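Thiol transferase from Phanerochaete chrysosporium probably acts as a Ure2p-type glutathione transferase with thiol transferase activity, and binds oxidised glutathione disulfide. Local coordinates of one contact, PDB 4F0B (chain A, 1.45 Å), residues C66-I71 and V81-A86, beside the matching contact of the related glutathione S-transferase, N-terminal domain protein from Pseudomonas putida, PDB 4NAX (chain B, 1.30 Å), residues S66-I71 and L87-A92. One frame, after least-squares fit of the local backbone (RMSD 0.35 Å); residues are numbered along the deposited sequences.

Structure 1 (4F0B); sequences CPNGRI and VFETSA. With GDS (oxidized glutathione disulfide), chain C.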
loop_
_atom_site.group_PDB
_atom_site.type_symbol
_atom_site.label_atom_id
_atom_site.label_comp_id
_atom_site.label_asym_id
_atom_site.label_seq_id
_atom_site.Cartn_x
_atom_site.Cartn_y
_atom_site.Cartn_z
ATOM N N CYS A 66 7.957 -12.178 9.078
ATOM C CA CYS A 66 6.802 -11.566 8.404
ATOM C C CYS A 66 5.529 -11.992 9.120
ATOM O O CYS A 66 5.059 -13.116 8.930
ATOM C CB CYS A 66 6.696 -11.997 6.947
ATOM S SG CYS A 66 5.267 -11.239 6.135
ATOM N N PRO A 67 4.971 -11.119 9.957
ATOM C CA PRO A 67 3.796 -11.542 10.755
ATOM C C PRO A 67 2.568 -11.860 9.907
ATOM O O PRO A 67 1.668 -12.560 10.376
ATOM C CB PRO A 67 3.542 -10.360 11.696
ATOM C CG PRO A 67 4.333 -9.214 11.149
ATOM C CD PRO A 67 5.475 -9.782 10.310
ATOM N N ASN A 68 2.541 -11.380 8.664
ATOM C CA ASN A 68 1.471 -11.670 7.753
ATOM C C ASN A 68 1.579 -13.044 7.102
ATOM O O ASN A 68 0.645 -13.475 6.443
ATOM C CB ASN A 68 1.451 -10.584 6.665
ATOM C CG ASN A 68 0.180 -10.592 5.813
ATOM O OD1 ASN A 68 -0.932 -10.818 6.301
ATOM N ND2 ASN A 68 0.340 -10.275 4.531
ATOM N N GLY A 69 2.716 -13.730 7.274
ATOM C CA GLY A 69 2.849 -15.046 6.658
ATOM C C GLY A 69 2.776 -15.035 5.140
ATOM O O GLY A 69 2.085 -15.848 4.547
ATOM N N ARG A 70 3.498 -14.099 4.517
ATOM C CA ARG A 70 3.530 -13.989 3.049
ATOM C C ARG A 70 4.942 -13.566 2.635
ATOM O O ARG A 70 5.705 -13.011 3.444
ATOM C CB ARG A 70 2.543 -12.929 2.538
ATOM C CG ARG A 70 1.083 -13.353 2.687
ATOM C CD ARG A 70 0.203 -12.635 1.637
ATOM N NE ARG A 70 -1.180 -12.955 1.820
ATOM C CZ ARG A 70 -2.146 -12.434 1.091
ATOM N NH1 ARG A 70 -1.843 -11.569 0.133
ATOM N NH2 ARG A 70 -3.417 -12.765 1.358
ATOM N N ILE A 71 5.313 -13.899 1.398
ATOM C CA ILE A 71 6.560 -13.364 0.832
ATOM C C ILE A 71 6.253 -12.115 -0.012
ATOM O O ILE A 71 5.122 -11.886 -0.440
ATOM C CB ILE A 71 7.353 -14.419 -0.002
ATOM C CG1 ILE A 71 6.550 -15.002 -1.162
ATOM C CG2 ILE A 71 7.866 -15.541 0.885
ATOM C CD1 ILE A 71 6.549 -14.112 -2.428
ATOM N N VAL A 81 12.177 -6.962 7.469
ATOM C CA VAL A 81 11.298 -6.038 6.749
ATOM C C VAL A 81 10.347 -6.860 5.902
ATOM O O VAL A 81 10.778 -7.712 5.098
ATOM C CB VAL A 81 12.103 -5.069 5.809
ATOM C CG1 VAL A 81 11.156 -4.017 5.249
ATOM C CG2 VAL A 81 13.269 -4.403 6.556
ATOM N N PHE A 82 9.052 -6.603 6.058
ATOM C CA PHE A 82 8.047 -7.250 5.202
ATOM C C PHE A 82 7.269 -6.170 4.447
ATOM O O PHE A 82 7.409 -4.961 4.758
ATOM C CB PHE A 82 7.133 -8.247 5.989
ATOM C CG PHE A 82 6.147 -7.590 6.937
ATOM C CD1 PHE A 82 6.560 -7.071 8.150
ATOM C CD2 PHE A 82 4.792 -7.552 6.625
ATOM C CE1 PHE A 82 5.641 -6.460 9.024
ATOM C CE2 PHE A 82 3.870 -6.948 7.503
ATOM C CZ PHE A 82 4.299 -6.415 8.690
ATOM N N GLU A 83 6.503 -6.622 3.445
ATOM C CA GLU A 83 5.746 -5.818 2.450
ATOM C C GLU A 83 6.672 -5.301 1.350
ATOM O O GLU A 83 7.580 -4.491 1.608
ATOM C CB GLU A 83 4.984 -4.639 3.089
ATOM C CG GLU A 83 3.905 -5.076 4.075
ATOM C CD GLU A 83 2.700 -5.724 3.403
ATOM O OE1 GLU A 83 2.347 -5.306 2.267
ATOM O OE2 GLU A 83 2.115 -6.659 3.981
ATOM N N THR A 84 6.441 -5.794 0.128
ATOM C CA THR A 84 7.249 -5.409 -1.048
ATOM C C THR A 84 7.733 -3.956 -1.009
ATOM O O THR A 84 8.948 -3.712 -1.033
ATOM C CB THR A 84 6.449 -5.579 -2.377
ATOM O OG1 THR A 84 5.170 -4.946 -2.239
ATOM C CG2 THR A 84 6.295 -7.051 -2.722
ATOM N N SER A 85 6.802 -3.001 -0.991
ATOM C CA SER A 85 7.160 -1.590 -1.142
ATOM C C SER A 85 8.005 -1.091 -0.002
ATOM O O SER A 85 8.954 -0.290 -0.211
ATOM C CB SER A 85 5.895 -0.757 -1.268
ATOM O OG SER A 85 5.160 -1.234 -2.398
ATOM N N ALA A 86 7.745 -1.600 1.223
ATOM C CA ALA A 86 8.535 -1.207 2.399
ATOM C C ALA A 86 9.964 -1.761 2.279
ATOM O O ALA A 86 10.948 -1.112 2.697
ATOM C CB ALA A 86 7.870 -1.709 3.707
HETATM N N1 GDS C . 1.098 -6.738 0.327
HETATM C CA1 GDS C . 2.099 -7.851 0.292
HETATM C C1 GDS C . 3.407 -7.294 -0.330
HETATM O OE1 GDS C . 3.326 -6.337 -1.130
HETATM O OE2 GDS C . 4.477 -7.825 0.022
HETATM C CB1 GDS C . 1.571 -8.983 -0.605
HETATM C CG1 GDS C . 2.500 -10.211 -0.594
HETATM C CD1 GDS C . 1.780 -11.394 -1.225
HETATM O O1 GDS C . 0.654 -11.362 -1.706
HETATM N N2 GDS C . 2.473 -12.580 -1.161
HETATM C CA2 GDS C . 1.957 -13.834 -1.727
HETATM C C2 GDS C . 2.036 -14.921 -0.679
HETATM O O2 GDS C . 3.040 -15.044 0.070
HETATM C CB2 GDS C . 2.753 -14.314 -2.938
HETATM S SG2 GDS C . 2.894 -13.120 -4.270
HETATM N N3 GDS C . 0.966 -15.738 -0.643
HETATM C CA3 GDS C . 0.947 -16.855 0.307
HETATM C C3 GDS C . -0.304 -16.912 1.104
HETATM O OE3 GDS C . -0.363 -17.818 1.960
HETATM O OE4 GDS C . -1.206 -16.055 0.899
HETATM N N4 GDS C . -1.233 -10.485 -3.704
HETATM C CA4 GDS C . -2.020 -9.268 -3.597
HETATM C C4 GDS C . -1.166 -7.971 -3.405
HETATM O OE5 GDS C . 0.024 -7.948 -3.783
HETATM O OE6 GDS C . -1.761 -7.019 -2.872
HETATM C C5 GDS C . -1.669 -11.488 -4.470
HETATM O O5 GDS C . -2.744 -11.423 -5.112
HETATM C CA5 GDS C . -0.810 -12.740 -4.517
HETATM N N5 GDS C . -1.678 -13.941 -4.545
HETATM C CB5 GDS C . 0.072 -12.608 -5.779
HETATM S SG5 GDS C . 1.318 -13.891 -5.826
HETATM C CA6 GDS C . -3.731 -15.819 -1.373
HETATM C C6 GDS C . -5.142 -15.453 -1.876
HETATM O OE7 GDS C . -5.322 -14.314 -2.361
HETATM O OE8 GDS C . -6.043 -16.315 -1.710
HETATM N N6 GDS C . -3.880 -16.554 -0.119
HETATM C CB6 GDS C . -2.986 -16.701 -2.426
HETATM C CG6 GDS C . -2.614 -16.018 -3.775
HETATM C CD6 GDS C . -1.637 -14.898 -3.562
HETATM O O6 GDS C . -0.887 -14.781 -2.606
HETATM O O HOH W 1 3.014 -9.283 3.831
#
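Pro67 crosses Phe82 at about a right angle and lays CD over one face of the ring, 3.6 Å from Phe82 CE1, with CG also close to CE1 and CZ. Beside it Cys66, its SG anti to the backbone N (chi1 180°), brings SG to 3.5 Å from Phe82 CB. Loop 66-71 of the thioredoxin-like domain thus packs on the end of edge strand 79-82, where Trp118 of the second subunit meets Phe82 edge-to-face. Pro67 suits a type I turn, and Gly69 accepts its positive phi. Water 1 bridges Asn68 ND2 and Glu83 OE2, while Asn68 OD1 bonds Arg157 of the second subunit. In the glutathione pocket, extended Arg70 donates a hydrogen bond from NH1 to ligand O1 (3.1 Å) and forms a salt bridge through NH2 with Glu154 of the second subunit. Glu83 OE1 receives ligand N1 at 2.7 Å; Thr84 N and OG1 grip the adjoining carboxylate.

Structure 1 against structure 2
The grip on glutathione disulfide is largely kept: Ile71(A) and Ile71(B) each bond a cysteinyl unit through N and O, and Glu83(A) and Glu89(B) keep their place, each holding an amino group. OG1 of Thr84(A) and OG of Ser90(B) lie 0.9 Å apart after superposition, both bonded to the ligand carboxylate; the methyl CG2 of Thr84(A), which touches that carboxylate, is missing in Ser90(B). Arg70(A) and Lys70(B) follow one path, CZ and NZ 0.6 Å apart, but NH1 of Arg70(A) has no counterpart, and its bond to ligand O1 goes with it. Waters 1 and 2 occupy the same place. Cys66(A) and Ser66(B) have CB atoms 0.9 Å apart, still meeting CB of Phe82(A) or Phe88(B); neither SG nor OG has a counterpart, and OG of Ser66(B) donates to Lys70(B) O. In the packing, Ala67(B) lacks CG and CD of Pro67(A). The Phe88(B) ring is displaced from that of Phe82(A), CZ atoms 1.1 Å apart, and its CE1 stands 2.3 Å apart from the place of the missing CD, as though the ring partly takes up the room. Phi is positive at Gly69(A) and Asn69(B) alike, but Asn69(B) adds CB and a carboxamide, whose OD1 makes a weak hydrogen bond to Arg159(B) of the second subunit and whose ND2 only comes near the ligand. Farther off, Val81(A) is exchanged for the longer Leu87(B), and Ser85(A) for Gly91(B), which lacks the CB and OG.

Structure 2 (4NAX); sequences SANNKI and LFESGA. With GDS (oxidized glutathione disulfide), chain D; GOL (glycerol), chain E.
Ala67 comes over one face of the Phe88 ring with its backbone N, 3.6 Å from Phe88 CE1, and its short CB reaches 4.0 Å from Phe88 CZ. Beside it Ser66, its OG anti to the backbone N (chi1 -166°), sets OG 3.5 Å from Phe88 CB and donates to Lys70 O at 2.7 Å, in the carbonyl plane. Trp118 of the second subunit meets Phe88 edge-to-face. Small Ala67 fits the type I turn, and Asn69, a residue that tolerates positive phi, closes it. Water 2 bridges Asn68 ND2 and Glu89 OE2, while Asn68 OD1 bonds Arg159 of the second subunit. Extended Lys70 runs past the ligand, its CB 3.4 Å from ligand O5, and NZ forms a long, weak ion pair with Glu156 of the second subunit. Glu89 OE1 receives ligand N6 at 2.7 Å; Ser90 N and OG grip the adjoining carboxylate.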
loop_
_atom_site.group_PDB
_atom_site.type_symbol
_atom_site.label_atom_id
_atom_site.label_comp_id
_atom_site.label_asym_id
_atom_site.label_seq_id
_atom_site.Cartn_x
_atom_site.Cartn_y
_atom_site.Cartn_z
ATOM N N SER B 66 8.000 -12.533 9.315
ATOM C CA SER B 66 7.036 -12.010 8.362
ATOM C C SER B 66 5.622 -12.231 8.889
ATOM O O SER B 66 4.994 -13.257 8.634
ATOM C CB SER B 66 7.278 -12.685 7.025
ATOM O OG SER B 66 6.596 -11.971 6.026
ATOM N N ALA B 67 5.147 -11.265 9.686
ATOM C CA ALA B 67 3.993 -11.469 10.565
ATOM C C ALA B 67 2.705 -11.752 9.816
ATOM O O ALA B 67 1.805 -12.398 10.343
ATOM C CB ALA B 67 3.775 -10.264 11.483
ATOM N N ASN B 68 2.596 -11.249 8.592
ATOM C CA ASN B 68 1.414 -11.463 7.755
ATOM C C ASN B 68 1.481 -12.751 6.945
ATOM O O ASN B 68 0.627 -12.985 6.103
ATOM C CB ASN B 68 1.229 -10.217 6.897
ATOM C CG ASN B 68 -0.043 -10.214 6.081
ATOM O OD1 ASN B 68 -1.131 -10.541 6.562
ATOM N ND2 ASN B 68 0.079 -9.775 4.837
ATOM N N ASN B 69 2.470 -13.593 7.220
ATOM C CA ASN B 69 2.601 -14.889 6.567
ATOM C C ASN B 69 2.773 -14.830 5.055
ATOM O O ASN B 69 2.401 -15.762 4.351
ATOM C CB ASN B 69 1.594 -15.965 7.058
ATOM C CG ASN B 69 0.142 -15.772 6.658
ATOM O OD1 ASN B 69 -0.706 -15.484 7.518
ATOM N ND2 ASN B 69 -0.176 -16.044 5.409
ATOM N N LYS B 70 3.389 -13.751 4.570
ATOM C CA LYS B 70 3.567 -13.569 3.135
ATOM C C LYS B 70 4.988 -13.271 2.756
ATOM O O LYS B 70 5.771 -12.742 3.552
ATOM C CB LYS B 70 2.587 -12.514 2.612
ATOM C CG LYS B 70 1.137 -13.049 2.751
ATOM C CD LYS B 70 0.046 -12.321 2.064
ATOM C CE LYS B 70 -1.252 -13.020 2.384
ATOM N NZ LYS B 70 -2.392 -12.418 1.675
ATOM N N ILE B 71 5.333 -13.645 1.538
ATOM C CA ILE B 71 6.588 -13.230 0.937
ATOM C C ILE B 71 6.339 -11.992 0.089
ATOM O O ILE B 71 5.208 -11.753 -0.381
ATOM C CB ILE B 71 7.239 -14.374 0.102
ATOM C CG1 ILE B 71 6.418 -14.787 -1.134
ATOM C CG2 ILE B 71 7.537 -15.574 0.976
ATOM C CD1 ILE B 71 6.674 -13.960 -2.384
ATOM N N LEU B 87 12.184 -7.061 7.901
ATOM C CA LEU B 87 11.192 -6.252 7.188
ATOM C C LEU B 87 10.385 -7.119 6.237
ATOM O O LEU B 87 10.937 -7.956 5.525
ATOM C CB LEU B 87 11.868 -5.114 6.404
ATOM C CG LEU B 87 11.027 -3.876 6.140
ATOM C CD1 LEU B 87 10.647 -3.157 7.433
ATOM C CD2 LEU B 87 11.772 -2.928 5.228
ATOM N N PHE B 88 9.083 -6.886 6.212
ATOM C CA PHE B 88 8.207 -7.454 5.193
ATOM C C PHE B 88 7.428 -6.325 4.511
ATOM O O PHE B 88 7.573 -5.162 4.870
ATOM C CB PHE B 88 7.365 -8.601 5.757
ATOM C CG PHE B 88 6.396 -8.197 6.828
ATOM C CD1 PHE B 88 6.781 -8.212 8.163
ATOM C CD2 PHE B 88 5.128 -7.807 6.511
ATOM C CE1 PHE B 88 5.910 -7.830 9.157
ATOM C CE2 PHE B 88 4.239 -7.430 7.502
ATOM C CZ PHE B 88 4.634 -7.451 8.826
ATOM N N GLU B 89 6.623 -6.712 3.522
ATOM C CA GLU B 89 5.905 -5.858 2.567
ATOM C C GLU B 89 6.843 -5.416 1.455
ATOM O O GLU B 89 7.760 -4.611 1.670
ATOM C CB GLU B 89 5.216 -4.644 3.185
ATOM C CG GLU B 89 4.050 -5.003 4.080
ATOM C CD GLU B 89 2.876 -5.598 3.325
ATOM O OE1 GLU B 89 2.625 -5.177 2.166
ATOM O OE2 GLU B 89 2.204 -6.484 3.917
ATOM N N SER B 90 6.606 -5.935 0.253
ATOM C CA SER B 90 7.445 -5.607 -0.887
ATOM C C SER B 90 7.684 -4.117 -1.050
ATOM O O SER B 90 8.816 -3.684 -1.275
ATOM C CB SER B 90 6.864 -6.211 -2.157
ATOM O OG SER B 90 5.649 -5.603 -2.530
ATOM N N GLY B 91 6.625 -3.314 -0.954
ATOM C CA GLY B 91 6.769 -1.881 -1.154
ATOM C C GLY B 91 7.609 -1.208 -0.075
ATOM O O GLY B 91 8.306 -0.223 -0.358
ATOM N N ALA B 92 7.526 -1.702 1.163
ATOM C CA ALA B 92 8.374 -1.194 2.244
ATOM C C ALA B 92 9.831 -1.571 2.001
ATOM O O ALA B 92 10.744 -0.766 2.203
ATOM C CB ALA B 92 7.913 -1.665 3.613
HETATM N N1 GDS D . -4.068 -16.062 -0.395
HETATM C CA1 GDS D . -3.934 -15.645 -1.790
HETATM C C1 GDS D . -5.263 -15.718 -2.507
HETATM O OE1 GDS D . -5.408 -15.022 -3.540
HETATM O OE2 GDS D . -6.178 -16.454 -2.076
HETATM C CB1 GDS D . -2.915 -16.551 -2.492
HETATM C CG1 GDS D . -2.371 -15.990 -3.813
HETATM C CD1 GDS D . -1.549 -14.746 -3.589
HETATM O O1 GDS D . -0.971 -14.563 -2.534
HETATM N N2 GDS D . -1.524 -13.890 -4.603
HETATM C CA2 GDS D . -0.728 -12.679 -4.595
HETATM C C2 GDS D . -1.602 -11.455 -4.665
HETATM O O2 GDS D . -2.607 -11.436 -5.367
HETATM C CB2 GDS D . 0.231 -12.677 -5.787
HETATM S SG2 GDS D . 1.535 -13.898 -5.711
HETATM N N3 GDS D . -1.198 -10.395 -3.969
HETATM C CA3 GDS D . -1.952 -9.153 -3.936
HETATM C C3 GDS D . -1.103 -7.910 -3.778
HETATM O OE3 GDS D . -1.672 -6.911 -3.290
HETATM O OE4 GDS D . 0.057 -7.941 -4.204
HETATM N N4 GDS D . 1.001 -15.480 -0.440
HETATM C CA4 GDS D . 1.026 -16.556 0.527
HETATM C C4 GDS D . -0.313 -16.834 1.151
HETATM O OE5 GDS D . -0.412 -17.782 1.984
HETATM O OE6 GDS D . -1.292 -16.136 0.779
HETATM C C5 GDS D . 2.035 -14.659 -0.570
HETATM O O5 GDS D . 3.028 -14.755 0.142
HETATM C CA5 GDS D . 1.959 -13.617 -1.665
HETATM N N5 GDS D . 2.477 -12.343 -1.179
HETATM C CB5 GDS D . 2.781 -14.115 -2.854
HETATM S SG5 GDS D . 2.888 -12.969 -4.230
HETATM C CA6 GDS D . 2.213 -7.619 0.143
HETATM C C6 GDS D . 3.535 -7.244 -0.456
HETATM O OE7 GDS D . 4.563 -7.826 -0.031
HETATM O OE8 GDS D . 3.540 -6.360 -1.344
HETATM N N6 GDS D . 1.325 -6.439 0.151
HETATM C CB6 GDS D . 1.579 -8.760 -0.654
HETATM C CG6 GDS D . 2.417 -10.040 -0.566
HETATM C CD6 GDS D . 1.736 -11.231 -1.185
HETATM O O6 GDS D . 0.607 -11.156 -1.684
HETATM C C1 GOL E . -0.844 -6.963 2.807
HETATM O O1 GOL E . 0.398 -7.654 2.738
HETATM C C2 GOL E . -1.709 -7.632 1.694
HETATM O O2 GOL E . -1.309 -7.177 0.408
HETATM C C3 GOL E . -1.619 -9.162 1.639
HETATM O O3 GOL E . -2.198 -9.706 2.821
HETATM O O HOH W 2 3.138 -9.122 3.995
#